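Putative polyphosphate kinase 2 (Pseudomonas aeruginosa PAO1, PDB 3CZP) uses inorganic polyphosphate as phosphate donor to convert AMP to ADP, and less efficiently GMP to GDP, in a magnesium-dependent reaction. Local coordinates at residues L36-F42 with L233-T239; M141-E145 with R387-E391; Y18-V22 with R219-L223; I48-A54 with F152-L156; L115-V119 with R191-G196. All coordinates share one frame; numbering follows the deposited sequence. Where two conformers were deposited one is given.

Contact 1: residues L36-F42 with L233-T239; sequences LKQQARF and LQAALAT
Arg41 reaches across from the turn that follows helix 15-39 to the C-terminal end of helix 218-238, where Ala236 and Leu237 present carbonyl oxygens, so that two helix C-termini of the first PPK2 domain are joined. With CG trans to the backbone N (chi1 172°), CB, CG and CD run out beside the gap, touching nothing across it; the bend at chi3 then turns the guanidinium towards the helix end. NE meets Gln39 OE1 at 3.1 Å, and NH2 reaches the same oxygen at 2.9 Å, a side-on grip lying in the guanidinium plane. NH2 also makes a weak bond of 3.1 Å to Ala236 O, while NH1 lies 3.3 Å from Thr239 O. The CD2 corner of the Phe42 ring sits over one guanidinium face. Gln39, held through its oxygen, gives its NE2 to Leu237 O in a nearly straight bond of 3.1 Å and also to Glu35 in its own helix. Beneath this polar layer, Phe42 CZ touches Ala236 CB at 3.7 Å, and Leu237 CD2 lies against Leu36 CA. The chemistry implies a positive group set where the helix dipole is negative, probably a favourable pairing, above an apolar seam that continues to Leu148 and Val44.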
# COMPACT_ATOMS: atom_id res chain seq x y z
N LEU A 36 5.74 21.47 10.26
CA LEU A 36 5.65 20.67 9.07
C LEU A 36 4.46 19.71 9.11
O LEU A 36 3.77 19.53 8.11
CB LEU A 36 6.98 19.88 8.87
CG LEU A 36 7.03 18.91 7.65
CD1 LEU A 36 7.17 19.63 6.25
CD2 LEU A 36 8.15 17.92 7.81
N LYS A 37 4.30 19.01 10.23
CA LYS A 37 3.21 18.09 10.43
C LYS A 37 1.92 18.88 10.41
O LYS A 37 0.96 18.53 9.69
CB LYS A 37 3.40 17.34 11.75
CG LYS A 37 2.27 16.35 12.17
CD LYS A 37 2.35 16.06 13.67
CE LYS A 37 1.24 15.11 14.16
NZ LYS A 37 1.64 14.54 15.47
N GLN A 38 1.89 19.95 11.19
CA GLN A 38 0.71 20.84 11.22
C GLN A 38 0.29 21.35 9.84
O GLN A 38 -0.87 21.27 9.46
CB GLN A 38 0.96 22.01 12.17
CG GLN A 38 1.16 21.59 13.61
CD GLN A 38 0.00 20.76 14.20
OE1 GLN A 38 0.09 19.51 14.32
NE2 GLN A 38 -1.07 21.44 14.60
N GLN A 39 1.22 21.89 9.08
CA GLN A 39 0.89 22.39 7.74
C GLN A 39 0.42 21.28 6.75
O GLN A 39 -0.47 21.50 5.94
CB GLN A 39 2.08 23.13 7.14
CG GLN A 39 2.36 24.42 7.78
CD GLN A 39 3.39 25.24 7.06
OE1 GLN A 39 3.75 24.93 5.91
NE2 GLN A 39 3.89 26.31 7.72
N ALA A 40 1.02 20.10 6.85
CA ALA A 40 0.66 18.97 5.99
C ALA A 40 0.64 19.35 4.51
O ALA A 40 -0.26 18.94 3.76
CB ALA A 40 -0.69 18.37 6.40
N ARG A 41 1.64 20.09 4.08
CA ARG A 41 1.61 20.70 2.78
C ARG A 41 2.67 20.15 1.83
O ARG A 41 2.51 20.24 0.64
CB ARG A 41 1.65 22.26 2.97
CG ARG A 41 1.81 23.05 1.76
CD ARG A 41 1.69 24.51 2.15
NE ARG A 41 2.77 24.97 3.01
CZ ARG A 41 3.77 25.75 2.60
NH1 ARG A 41 3.84 26.14 1.32
NH2 ARG A 41 4.71 26.15 3.45
N PHE A 42 3.71 19.51 2.37
CA PHE A 42 4.75 19.02 1.56
C PHE A 42 5.58 18.00 2.34
O PHE A 42 5.61 18.01 3.57
CB PHE A 42 5.65 20.17 1.00
CG PHE A 42 6.36 20.96 2.08
CD1 PHE A 42 7.60 20.56 2.56
CD2 PHE A 42 5.80 22.13 2.60
CE1 PHE A 42 8.29 21.29 3.58
CE2 PHE A 42 6.48 22.85 3.64
CZ PHE A 42 7.73 22.40 4.13
N LEU A 233 14.24 23.82 6.07
CA LEU A 233 12.90 23.61 6.54
C LEU A 233 12.19 24.87 7.00
O LEU A 233 11.04 25.11 6.61
CB LEU A 233 12.93 22.52 7.63
CG LEU A 233 11.62 21.86 8.04
CD1 LEU A 233 10.79 21.30 6.89
CD2 LEU A 233 11.92 20.77 9.08
N GLN A 234 12.88 25.74 7.74
CA GLN A 234 12.29 27.03 8.15
C GLN A 234 11.89 27.86 6.91
O GLN A 234 10.79 28.36 6.85
CB GLN A 234 13.25 27.79 9.08
CG GLN A 234 13.42 27.13 10.47
CD GLN A 234 14.21 27.97 11.44
OE1 GLN A 234 15.14 28.69 11.04
NE2 GLN A 234 13.88 27.88 12.71
N ALA A 235 12.76 27.93 5.90
CA ALA A 235 12.49 28.68 4.67
C ALA A 235 11.26 28.17 3.96
O ALA A 235 10.40 28.96 3.54
CB ALA A 235 13.69 28.61 3.70
N ALA A 236 11.21 26.85 3.80
CA ALA A 236 10.12 26.20 3.12
C ALA A 236 8.84 26.38 3.90
O ALA A 236 7.82 26.62 3.31
CB ALA A 236 10.43 24.69 2.90
N LEU A 237 8.88 26.27 5.23
CA LEU A 237 7.67 26.41 6.04
C LEU A 237 7.12 27.79 5.91
O LEU A 237 5.94 27.91 6.10
CB LEU A 237 7.84 26.14 7.52
CG LEU A 237 8.27 24.67 7.82
CD1 LEU A 237 8.86 24.58 9.21
CD2 LEU A 237 7.08 23.70 7.66
N ALA A 238 7.96 28.81 5.65
CA ALA A 238 7.50 30.23 5.51
C ALA A 238 6.81 30.62 4.21
O ALA A 238 6.07 31.61 4.17
CB ALA A 238 8.69 31.19 5.72
N THR A 239 7.10 29.92 3.12
CA THR A 239 6.63 30.34 1.79
C THR A 239 5.11 30.29 1.72
O THR A 239 4.52 29.28 2.16
CB THR A 239 7.16 29.38 0.72
OG1 THR A 239 6.79 28.03 1.12
CG2 THR A 239 8.70 29.50 0.62

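Contact 2: residues M141-E145 with R387-E391; sequences MLCDE and RAYGE. With EDO (1,2-ethanediol), chain G.
The guanidinium of Arg387 has Asp144 CB over one face, 3.4 Å above its plane and towards the rim, while Glu145 and Glu391 occupy its edges. At one edge NH1 and NH2 both point at a single oxygen, Glu145 OE2, with NH2 the nearer at 2.9 Å and NH1 at 3.2 Å. The carboxylate is turned 60° from the guanidinium plane, so NH2 meets OE2 from above the carboxylate, whereas NH1 meets the anti lone pair of Glu145 OE2. NH1 has a second partner, the syn lone pair of Glu391 OE2 at 3.0 Å, one turn further along the same helix. An extended chain from CG to NE carries the head of Arg387 over to helix 125-144. Asp144 OD2 stands well out of the guanidinium plane, so no N-H points at it and any attraction is probably of charge only; a water donates to it and to Glu391 OE2, bridging two carboxylates that would otherwise probably repel each other. A second water joins Glu391 OE1 to Glu145 OE2, the latter bond being weak. Arg370 also pairs with Glu145 OE2, Tyr346 N bonds to Glu145 OE1, and Asp384 pairs with Arg387 NH2. The whole is a salt-bridge network in which Arg387 is shared between acids of both partners, and it joins the two fused PPK2 domains of one chain, helix 125-144 of the first to helix 382-402 of the second.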
# COMPACT_ATOMS: atom_id res chain seq x y z
N MSE A 141 10.74 16.70 -10.70
CA MSE A 141 9.30 16.53 -10.66
C MSE A 141 8.81 16.53 -9.21
O MSE A 141 7.80 17.09 -8.88
CB MSE A 141 8.94 15.22 -11.37
CG MSE A 141 7.50 14.75 -11.20
SE MSE A 141 7.12 13.10 -12.16
CE MSE A 141 8.64 12.05 -11.54
N LEU A 142 9.56 15.85 -8.35
CA LEU A 142 9.23 15.82 -6.94
C LEU A 142 9.24 17.15 -6.33
O LEU A 142 8.33 17.45 -5.55
CB LEU A 142 10.20 14.98 -6.16
CG LEU A 142 10.19 13.51 -6.47
CD1 LEU A 142 11.18 12.80 -5.52
CD2 LEU A 142 8.77 12.92 -6.36
N CYS A 143 10.25 17.94 -6.65
CA CYS A 143 10.36 19.32 -6.17
C CYS A 143 9.35 20.23 -6.81
O CYS A 143 8.80 21.10 -6.14
CB CYS A 143 11.77 19.89 -6.38
SG CYS A 143 13.00 19.03 -5.40
N ASP A 144 9.07 20.02 -8.10
CA ASP A 144 7.94 20.74 -8.78
C ASP A 144 6.59 20.45 -8.12
O ASP A 144 5.74 21.30 -8.04
CB ASP A 144 7.85 20.32 -10.25
CG ASP A 144 8.85 21.03 -11.15
OD1 ASP A 144 9.38 22.10 -10.77
OD2 ASP A 144 9.12 20.51 -12.27
N GLU A 145 6.39 19.22 -7.66
CA GLU A 145 5.21 18.82 -6.89
C GLU A 145 5.15 19.32 -5.42
O GLU A 145 4.11 19.27 -4.78
CB GLU A 145 5.14 17.27 -6.92
CG GLU A 145 4.76 16.69 -8.29
CD GLU A 145 3.27 16.81 -8.63
OE1 GLU A 145 2.41 16.45 -7.77
OE2 GLU A 145 2.94 17.27 -9.74
N ARG A 387 4.18 20.86 -17.70
CA ARG A 387 5.29 19.98 -17.34
C ARG A 387 4.90 18.52 -17.33
O ARG A 387 5.76 17.65 -17.39
CB ARG A 387 5.92 20.40 -16.01
CG ARG A 387 5.03 20.31 -14.77
CD ARG A 387 5.74 20.77 -13.51
NE ARG A 387 4.76 20.81 -12.42
CZ ARG A 387 4.45 19.80 -11.60
NH1 ARG A 387 5.01 18.62 -11.73
NH2 ARG A 387 3.52 19.98 -10.68
N ALA A 388 3.60 18.23 -17.30
CA ALA A 388 3.09 16.84 -17.26
C ALA A 388 3.41 15.97 -18.49
O ALA A 388 3.62 14.76 -18.35
CB ALA A 388 1.58 16.79 -16.99
N TYR A 389 3.45 16.58 -19.67
CA TYR A 389 3.74 15.86 -20.90
C TYR A 389 5.10 15.17 -20.82
O TYR A 389 5.22 13.98 -21.09
CB TYR A 389 3.69 16.81 -22.10
CG TYR A 389 2.37 17.51 -22.28
CD1 TYR A 389 1.24 16.81 -22.68
CD2 TYR A 389 2.25 18.88 -22.04
CE1 TYR A 389 0.02 17.45 -22.85
CE2 TYR A 389 1.04 19.52 -22.20
CZ TYR A 389 -0.07 18.81 -22.61
OH TYR A 389 -1.28 19.45 -22.77
N GLY A 390 6.12 15.94 -20.45
CA GLY A 390 7.49 15.40 -20.32
C GLY A 390 7.62 14.39 -19.23
O GLY A 390 8.28 13.36 -19.38
N GLU A 391 7.04 14.71 -18.09
CA GLU A 391 6.86 13.75 -16.98
C GLU A 391 6.20 12.42 -17.41
O GLU A 391 6.64 11.33 -17.02
CB GLU A 391 6.04 14.43 -15.87
CG GLU A 391 6.85 15.45 -15.16
CD GLU A 391 6.11 16.30 -14.17
OE1 GLU A 391 4.86 16.23 -14.08
OE2 GLU A 391 6.83 17.03 -13.46
C1 EDO G . 11.84 22.73 -9.42
O1 EDO G . 11.09 23.53 -8.49
C2 EDO G . 12.22 23.55 -10.67
O2 EDO G . 11.69 23.01 -11.91
O HOH W 1 9.24 18.19 -13.84
O HOH W 2 3.79 15.19 -11.58

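Contact 3: residues Y18-V22 with R219-L223; sequences YEKAV and RYRAL
A backbone bond from Val22 N to Tyr18 O, 2.9 Å, closes the turn that carries Tyr18, Ala21 and Val22 towards Arg219 and Leu223. The motif is a pair of nearly parallel helices, 15-39 and 218-238, whose local axes run 10.9 Å apart with only 14° between their directions, in the first PPK2 domain. Across them the join is apolar, and the Tyr18 ring is its centrepiece. With CG trans to the backbone N (chi1 173°), Tyr18 swings out of its helix and the ring slots between two aliphatic groups. Val22 CG2, from the next turn of the same helix, stands over the centre of one face; the opposite face receives the Arg219 chain. There Arg219 CG makes a CH-pi contact, 3.8 Å from the ring centroid and 14° off its normal. CB of the same arginine lies 3.6 Å from Tyr18 CD1, and CD continues along the ring to Tyr18 CB, so it is the methylene chain, not the guanidinium, that packs on the ring face. The guanidinium plane is steeply turned from the ring. Leu223 comes to the ring's edge with its CB, and its two methyls spread towards the other helix. Leu62 and Trp66 of helix 56-66 add to the packing round Tyr18, and Ile13 touches both Tyr18 and Leu223. Of the two Leu223 branches, CD2 rests on Ala21 CB at 3.8 Å, while CD1 meets Val22 CG2 at 3.9 Å.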
# COMPACT_ATOMS: atom_id res chain seq x y z
N TYR A 18 29.87 23.20 20.25
CA TYR A 18 28.96 22.20 19.75
C TYR A 18 27.77 21.97 20.71
O TYR A 18 26.62 22.00 20.29
CB TYR A 18 29.70 20.86 19.57
CG TYR A 18 28.84 19.64 19.22
CD1 TYR A 18 28.35 19.44 17.92
CD2 TYR A 18 28.56 18.68 20.18
CE1 TYR A 18 27.59 18.29 17.58
CE2 TYR A 18 27.78 17.54 19.89
CZ TYR A 18 27.34 17.34 18.59
OH TYR A 18 26.58 16.23 18.31
N GLU A 19 28.08 21.69 21.97
CA GLU A 19 27.05 21.36 22.91
C GLU A 19 26.08 22.52 23.09
O GLU A 19 24.86 22.29 23.16
CB GLU A 19 27.65 20.96 24.24
CG GLU A 19 28.35 19.61 24.18
CD GLU A 19 28.99 19.20 25.49
OE1 GLU A 19 29.06 20.04 26.45
OE2 GLU A 19 29.43 18.03 25.56
N LYS A 20 26.61 23.75 23.22
CA LYS A 20 25.77 24.95 23.26
C LYS A 20 24.82 25.07 22.02
O LYS A 20 23.61 25.31 22.15
CB LYS A 20 26.65 26.18 23.36
CG LYS A 20 25.89 27.47 23.28
CD LYS A 20 26.67 28.66 23.70
CE LYS A 20 26.12 29.90 22.99
NZ LYS A 20 26.78 31.15 23.43
N ALA A 21 25.38 24.92 20.85
CA ALA A 21 24.61 25.04 19.60
C ALA A 21 23.51 23.95 19.50
O ALA A 21 22.35 24.22 19.09
CB ALA A 21 25.55 25.02 18.43
N VAL A 22 23.87 22.73 19.86
CA VAL A 22 22.93 21.62 19.82
C VAL A 22 21.68 21.82 20.67
O VAL A 22 20.64 21.37 20.28
CB VAL A 22 23.61 20.28 20.20
CG1 VAL A 22 22.59 19.18 20.41
CG2 VAL A 22 24.55 19.93 19.15
N ARG A 219 31.47 16.16 15.52
CA ARG A 219 30.79 17.40 15.91
C ARG A 219 30.49 18.31 14.73
O ARG A 219 29.37 18.74 14.53
CB ARG A 219 31.62 18.16 16.94
CG ARG A 219 31.69 17.42 18.24
CD ARG A 219 32.35 18.16 19.28
NE ARG A 219 32.63 17.21 20.34
CZ ARG A 219 33.82 16.67 20.61
NH1 ARG A 219 33.90 15.81 21.62
NH2 ARG A 219 34.91 16.99 19.92
N TYR A 220 31.48 18.60 13.92
CA TYR A 220 31.24 19.41 12.73
C TYR A 220 30.19 18.80 11.76
O TYR A 220 29.36 19.52 11.22
CB TYR A 220 32.53 19.59 11.96
CG TYR A 220 32.33 20.23 10.62
CD1 TYR A 220 32.22 21.60 10.49
CD2 TYR A 220 32.24 19.45 9.48
CE1 TYR A 220 32.02 22.19 9.28
CE2 TYR A 220 32.03 20.03 8.25
CZ TYR A 220 31.97 21.42 8.14
OH TYR A 220 31.74 21.99 6.91
N ARG A 221 30.30 17.51 11.49
CA ARG A 221 29.46 16.87 10.50
C ARG A 221 27.98 16.86 10.92
O ARG A 221 27.10 17.16 10.10
CB ARG A 221 29.98 15.46 10.14
CG ARG A 221 29.64 14.37 11.13
CD ARG A 221 30.38 13.08 10.78
NE ARG A 221 30.14 12.04 11.77
CZ ARG A 221 30.93 10.99 12.01
NH1 ARG A 221 32.05 10.79 11.33
NH2 ARG A 221 30.56 10.08 12.91
N ALA A 222 27.70 16.54 12.19
CA ALA A 222 26.32 16.49 12.67
C ALA A 222 25.69 17.83 12.75
O ALA A 222 24.55 18.00 12.33
CB ALA A 222 26.20 15.81 14.02
N LEU A 223 26.39 18.77 13.38
CA LEU A 223 25.91 20.13 13.48
C LEU A 223 25.68 20.78 12.12
O LEU A 223 24.74 21.54 11.97
CB LEU A 223 26.88 20.98 14.31
CG LEU A 223 26.29 22.24 14.98
CD1 LEU A 223 25.10 21.94 15.83
CD2 LEU A 223 27.36 22.96 15.82

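Contact 4: residues I48-A54 with F152-L156; sequences INGIEGA and FWFHL
Ile48, Asn49 and Gly50 run parallel to Phe152, Trp153 and Phe154 as neighbouring strands, in register and with 37° of local twist. Three backbone bonds of 2.8 to 3.0 Å join them: Asn49 N to Phe152 O, Phe154 N to Asn49 O, and Ile51 N to Phe154 O. On the face of Ile48 and Phe152, Ile48 CD1 touches Phe154 CE2 at the ring's edge. The rim of that same ring also lies beside Asn49 O, in plane, and Ala54 CB packs against Phe154 CB at 3.7 Å. On the other face Gly50, with no side chain of its own, places its CA over the face of the indole of Trp153, 3.9 Å from the centroid of the six-membered ring and 14° off the normal. CG of Trp153 lies trans to the backbone N (chi1 176°), which lays the indole beneath Gly50, and its NE1 makes a weak bond to His155 ND1. Beyond the strand a type II turn from Ile51 to Ala54 bends back, closed by Ala54 N to Ile51 O, and Leu156 tucks its CD1 against Gly53 O at 3.6 Å. The polar end of Asn49 is engaged by Asn109, and His155 by Glu8. Gly50 O accepts from Lys56 NZ. A central strand passing into a glycine-rich turn ahead of that lysine matches the GxxxxGK part of the Walker A (P-loop) consensus, as in the P-loop NTPase clan, here in the PPK2 domain that seems to be catalytically inactive.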
# COMPACT_ATOMS: atom_id res chain seq x y z
N ILE A 48 21.16 10.31 1.74
CA ILE A 48 22.37 10.10 2.54
C ILE A 48 23.28 9.26 1.69
O ILE A 48 22.90 8.17 1.31
CB ILE A 48 22.06 9.39 3.94
CG1 ILE A 48 21.05 10.23 4.74
CG2 ILE A 48 23.33 9.08 4.70
CD1 ILE A 48 21.55 11.64 5.17
N ASN A 49 24.44 9.82 1.36
CA ASN A 49 25.40 9.26 0.46
C ASN A 49 26.83 9.67 0.83
O ASN A 49 27.01 10.49 1.72
CB ASN A 49 25.11 9.81 -0.93
CG ASN A 49 23.80 9.24 -1.56
OD1 ASN A 49 22.78 9.93 -1.61
ND2 ASN A 49 23.85 7.98 -2.06
N GLY A 50 27.83 9.05 0.18
CA GLY A 50 29.20 9.37 0.40
C GLY A 50 30.14 8.23 0.75
O GLY A 50 29.89 7.08 0.45
N ILE A 51 31.24 8.60 1.39
CA ILE A 51 32.34 7.66 1.62
C ILE A 51 32.01 6.82 2.86
O ILE A 51 31.44 7.33 3.82
CB ILE A 51 33.71 8.41 1.80
CG1 ILE A 51 33.97 9.29 0.58
CG2 ILE A 51 34.87 7.43 1.99
CD1 ILE A 51 33.97 8.51 -0.76
N GLU A 52 32.32 5.52 2.75
CA GLU A 52 32.30 4.56 3.85
C GLU A 52 33.13 5.14 4.99
O GLU A 52 34.30 5.52 4.79
CB GLU A 52 32.94 3.26 3.35
CG GLU A 52 33.28 2.19 4.39
CD GLU A 52 32.25 1.09 4.47
OE1 GLU A 52 31.03 1.41 4.46
OE2 GLU A 52 32.68 -0.10 4.56
N GLY A 53 32.53 5.23 6.18
CA GLY A 53 33.28 5.67 7.36
C GLY A 53 33.20 7.16 7.63
O GLY A 53 33.85 7.66 8.56
N ALA A 54 32.39 7.87 6.83
CA ALA A 54 32.28 9.31 6.90
C ALA A 54 31.13 9.77 7.79
O ALA A 54 30.82 10.97 7.83
CB ALA A 54 32.15 9.90 5.49
N PHE A 152 22.88 14.88 0.96
CA PHE A 152 24.09 15.04 1.71
C PHE A 152 25.07 14.01 1.27
O PHE A 152 24.78 12.80 1.25
CB PHE A 152 23.87 14.96 3.23
CG PHE A 152 23.05 16.06 3.78
CD1 PHE A 152 23.58 17.31 4.04
CD2 PHE A 152 21.71 15.83 4.10
CE1 PHE A 152 22.76 18.31 4.57
CE2 PHE A 152 20.92 16.81 4.68
CZ PHE A 152 21.42 18.03 4.89
N TRP A 153 26.25 14.50 0.92
CA TRP A 153 27.40 13.69 0.64
C TRP A 153 28.43 13.84 1.76
O TRP A 153 29.07 14.88 1.90
CB TRP A 153 28.02 14.10 -0.71
CG TRP A 153 29.31 13.35 -1.05
CD1 TRP A 153 30.52 13.55 -0.52
CD2 TRP A 153 29.46 12.31 -2.01
NE1 TRP A 153 31.43 12.67 -1.04
CE2 TRP A 153 30.80 11.90 -1.97
CE3 TRP A 153 28.59 11.67 -2.88
CZ2 TRP A 153 31.29 10.94 -2.82
CZ3 TRP A 153 29.09 10.68 -3.71
CH2 TRP A 153 30.41 10.33 -3.67
N PHE A 154 28.57 12.79 2.55
CA PHE A 154 29.51 12.69 3.64
C PHE A 154 30.88 12.30 3.09
O PHE A 154 31.02 11.23 2.45
CB PHE A 154 29.03 11.63 4.64
CG PHE A 154 27.80 12.06 5.41
CD1 PHE A 154 27.90 12.56 6.70
CD2 PHE A 154 26.55 12.05 4.80
CE1 PHE A 154 26.78 13.02 7.37
CE2 PHE A 154 25.41 12.47 5.51
CZ PHE A 154 25.53 12.95 6.76
N HIS A 155 31.87 13.17 3.29
CA HIS A 155 33.15 13.01 2.63
C HIS A 155 34.30 12.69 3.58
O HIS A 155 34.38 13.22 4.67
CB HIS A 155 33.53 14.30 1.92
CG HIS A 155 34.63 14.11 0.95
ND1 HIS A 155 34.56 13.20 -0.08
CD2 HIS A 155 35.86 14.67 0.87
CE1 HIS A 155 35.68 13.23 -0.78
NE2 HIS A 155 36.49 14.11 -0.21
N LEU A 156 35.25 11.88 3.07
CA LEU A 156 36.58 11.81 3.63
C LEU A 156 37.53 11.83 2.46
O LEU A 156 37.19 11.39 1.37
CB LEU A 156 36.81 10.52 4.44
CG LEU A 156 36.01 10.22 5.72
CD1 LEU A 156 36.29 8.75 6.16
CD2 LEU A 156 36.32 11.24 6.82

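Contact 5: residues L115-V119 with R191-G196; sequences LYARV and RFVHYG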
# COMPACT_ATOMS: atom_id res chain seq x y z
N LEU A 115 26.29 4.52 -8.64
CA LEU A 115 27.71 4.60 -8.32
C LEU A 115 28.27 3.23 -8.09
O LEU A 115 29.32 2.88 -8.61
CB LEU A 115 27.96 5.47 -7.07
CG LEU A 115 27.74 6.95 -7.36
CD1 LEU A 115 27.74 7.74 -6.04
CD2 LEU A 115 28.83 7.49 -8.32
N TYR A 116 27.57 2.41 -7.31
CA TYR A 116 28.03 1.03 -7.10
C TYR A 116 28.12 0.29 -8.44
O TYR A 116 29.11 -0.38 -8.73
CB TYR A 116 27.13 0.34 -6.10
CG TYR A 116 27.34 -1.15 -5.99
CD1 TYR A 116 28.42 -1.69 -5.25
CD2 TYR A 116 26.48 -2.05 -6.66
CE1 TYR A 116 28.60 -3.08 -5.17
CE2 TYR A 116 26.67 -3.44 -6.60
CZ TYR A 116 27.72 -3.95 -5.86
OH TYR A 116 27.87 -5.31 -5.78
N ALA A 117 27.09 0.43 -9.26
CA ALA A 117 26.99 -0.28 -10.52
C ALA A 117 28.18 0.05 -11.47
O ALA A 117 28.86 -0.85 -12.05
CB ALA A 117 25.58 0.00 -11.20
N ARG A 118 28.54 1.33 -11.48
CA ARG A 118 29.63 1.83 -12.34
C ARG A 118 30.99 1.46 -11.78
O ARG A 118 31.81 0.90 -12.50
CB ARG A 118 29.47 3.32 -12.54
CG ARG A 118 30.31 3.97 -13.58
CD ARG A 118 29.98 3.42 -14.90
NE ARG A 118 30.87 3.85 -15.92
CZ ARG A 118 31.84 3.11 -16.44
NH1 ARG A 118 32.11 1.88 -15.97
NH2 ARG A 118 32.57 3.64 -17.43
N VAL A 119 31.19 1.68 -10.48
CA VAL A 119 32.46 1.39 -9.85
C VAL A 119 32.79 -0.10 -9.98
O VAL A 119 33.92 -0.46 -10.21
CB VAL A 119 32.50 1.83 -8.36
CG1 VAL A 119 33.74 1.22 -7.65
CG2 VAL A 119 32.46 3.40 -8.25
N ARG A 191 37.83 5.65 -7.81
CA ARG A 191 36.78 5.59 -8.83
C ARG A 191 35.48 6.10 -8.32
O ARG A 191 34.77 6.78 -9.05
CB ARG A 191 36.62 4.18 -9.41
CG ARG A 191 37.89 3.71 -10.07
CD ARG A 191 37.74 2.30 -10.60
NE ARG A 191 36.69 2.28 -11.62
CZ ARG A 191 35.93 1.24 -11.93
NH1 ARG A 191 35.00 1.35 -12.89
NH2 ARG A 191 36.11 0.10 -11.26
N PHE A 192 35.17 5.80 -7.07
CA PHE A 192 33.97 6.28 -6.44
C PHE A 192 33.89 7.82 -6.46
O PHE A 192 32.80 8.41 -6.74
CB PHE A 192 33.94 5.83 -5.00
CG PHE A 192 32.59 5.89 -4.39
CD1 PHE A 192 31.67 4.89 -4.65
CD2 PHE A 192 32.22 6.99 -3.58
CE1 PHE A 192 30.42 4.94 -4.09
CE2 PHE A 192 30.98 7.05 -3.02
CZ PHE A 192 30.06 6.02 -3.26
N VAL A 193 35.00 8.46 -6.15
CA VAL A 193 35.02 9.91 -6.07
C VAL A 193 35.07 10.51 -7.47
O VAL A 193 34.54 11.59 -7.67
CB VAL A 193 36.14 10.50 -5.17
CG1 VAL A 193 35.82 10.24 -3.64
CG2 VAL A 193 37.52 10.03 -5.59
N HIS A 194 35.69 9.83 -8.43
CA HIS A 194 35.67 10.25 -9.86
C HIS A 194 34.26 10.30 -10.41
O HIS A 194 33.78 11.31 -10.95
CB HIS A 194 36.58 9.32 -10.69
CG HIS A 194 36.42 9.45 -12.16
ND1 HIS A 194 37.01 10.45 -12.90
CD2 HIS A 194 35.75 8.67 -13.05
CE1 HIS A 194 36.71 10.29 -14.18
NE2 HIS A 194 35.96 9.20 -14.30
N TYR A 195 33.53 9.21 -10.23
CA TYR A 195 32.14 9.19 -10.65
C TYR A 195 31.23 10.07 -9.77
O TYR A 195 30.30 10.71 -10.29
CB TYR A 195 31.61 7.75 -10.74
CG TYR A 195 32.25 6.99 -11.86
CD1 TYR A 195 32.08 7.41 -13.19
CD2 TYR A 195 33.03 5.85 -11.62
CE1 TYR A 195 32.69 6.73 -14.25
CE2 TYR A 195 33.64 5.18 -12.66
CZ TYR A 195 33.45 5.61 -13.95
OH TYR A 195 34.03 4.95 -14.96
N GLY A 196 31.49 10.10 -8.45
CA GLY A 196 30.76 10.99 -7.54
C GLY A 196 30.83 12.45 -8.01
O GLY A 196 29.82 13.18 -8.04
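Leu115 of helix 110-119 enters first, directing its side chain between Phe192 and Tyr195 of helix 186-203. Its CB lies 3.9 Å from Phe192 CE1, CD1 is near CZ of that ring, and CD2 reaches Tyr195 CB at 3.7 Å and the backbone N of Gly196. One turn on, Arg118 lies over Tyr195. Its chi1 of -169° sets CG above the middle of the phenol ring, 3.5 Å from the centroid and 9° off the normal, a CH-pi contact; His194 CD2 occupies the opposite face. The bend at chi2 then carries the guanidinium over the hydroxyl: Tyr195 OH stands 3.1 Å above the centre of its plane, so no N-H is aimed at it. Val119 closes the run. Its CG2 is wedged against Phe192 CA at 3.7 Å and Phe192 CD1 at 4.0 Å, and Val119 CA lies over a face of the Arg191 guanidinium, offset towards the rim. The axes of the two segments pass 9.7 Å apart at 123°, a steep crossing in the first PPK2 domain. Around it, Leu128 of helix 125-144 packs on Arg118 and Tyr195, Trp153 of strand 148-155 touches Leu115, and Phe192 meets Trp183 edge to face and rests on Ile51, after P-loop strand 44-50.

Overall arrangement
Four of the five contacts lie in the first PPK2 domain, and contact 2 alone reaches into the second. Contacts 1 and 3 use the same two helices, 15-39 and 218-238, their centres about 24 Å apart, so the helix after the last strand of the first domain's sheet packs along the helix before its first. Inside that loop come contact 4, in the parallel sheet of order 2-3-1-4-5, and contact 5, on helices 110-119 and 186-203. Contacts 4 and 5, centres about 13 Å apart, touch through Trp153 and Ile51 against Phe192. Contact 2, its centre about 20 Å from contact 1's, uses the helix leading into strand 148-155 and ties the seemingly inactive domain to the second of the same chain.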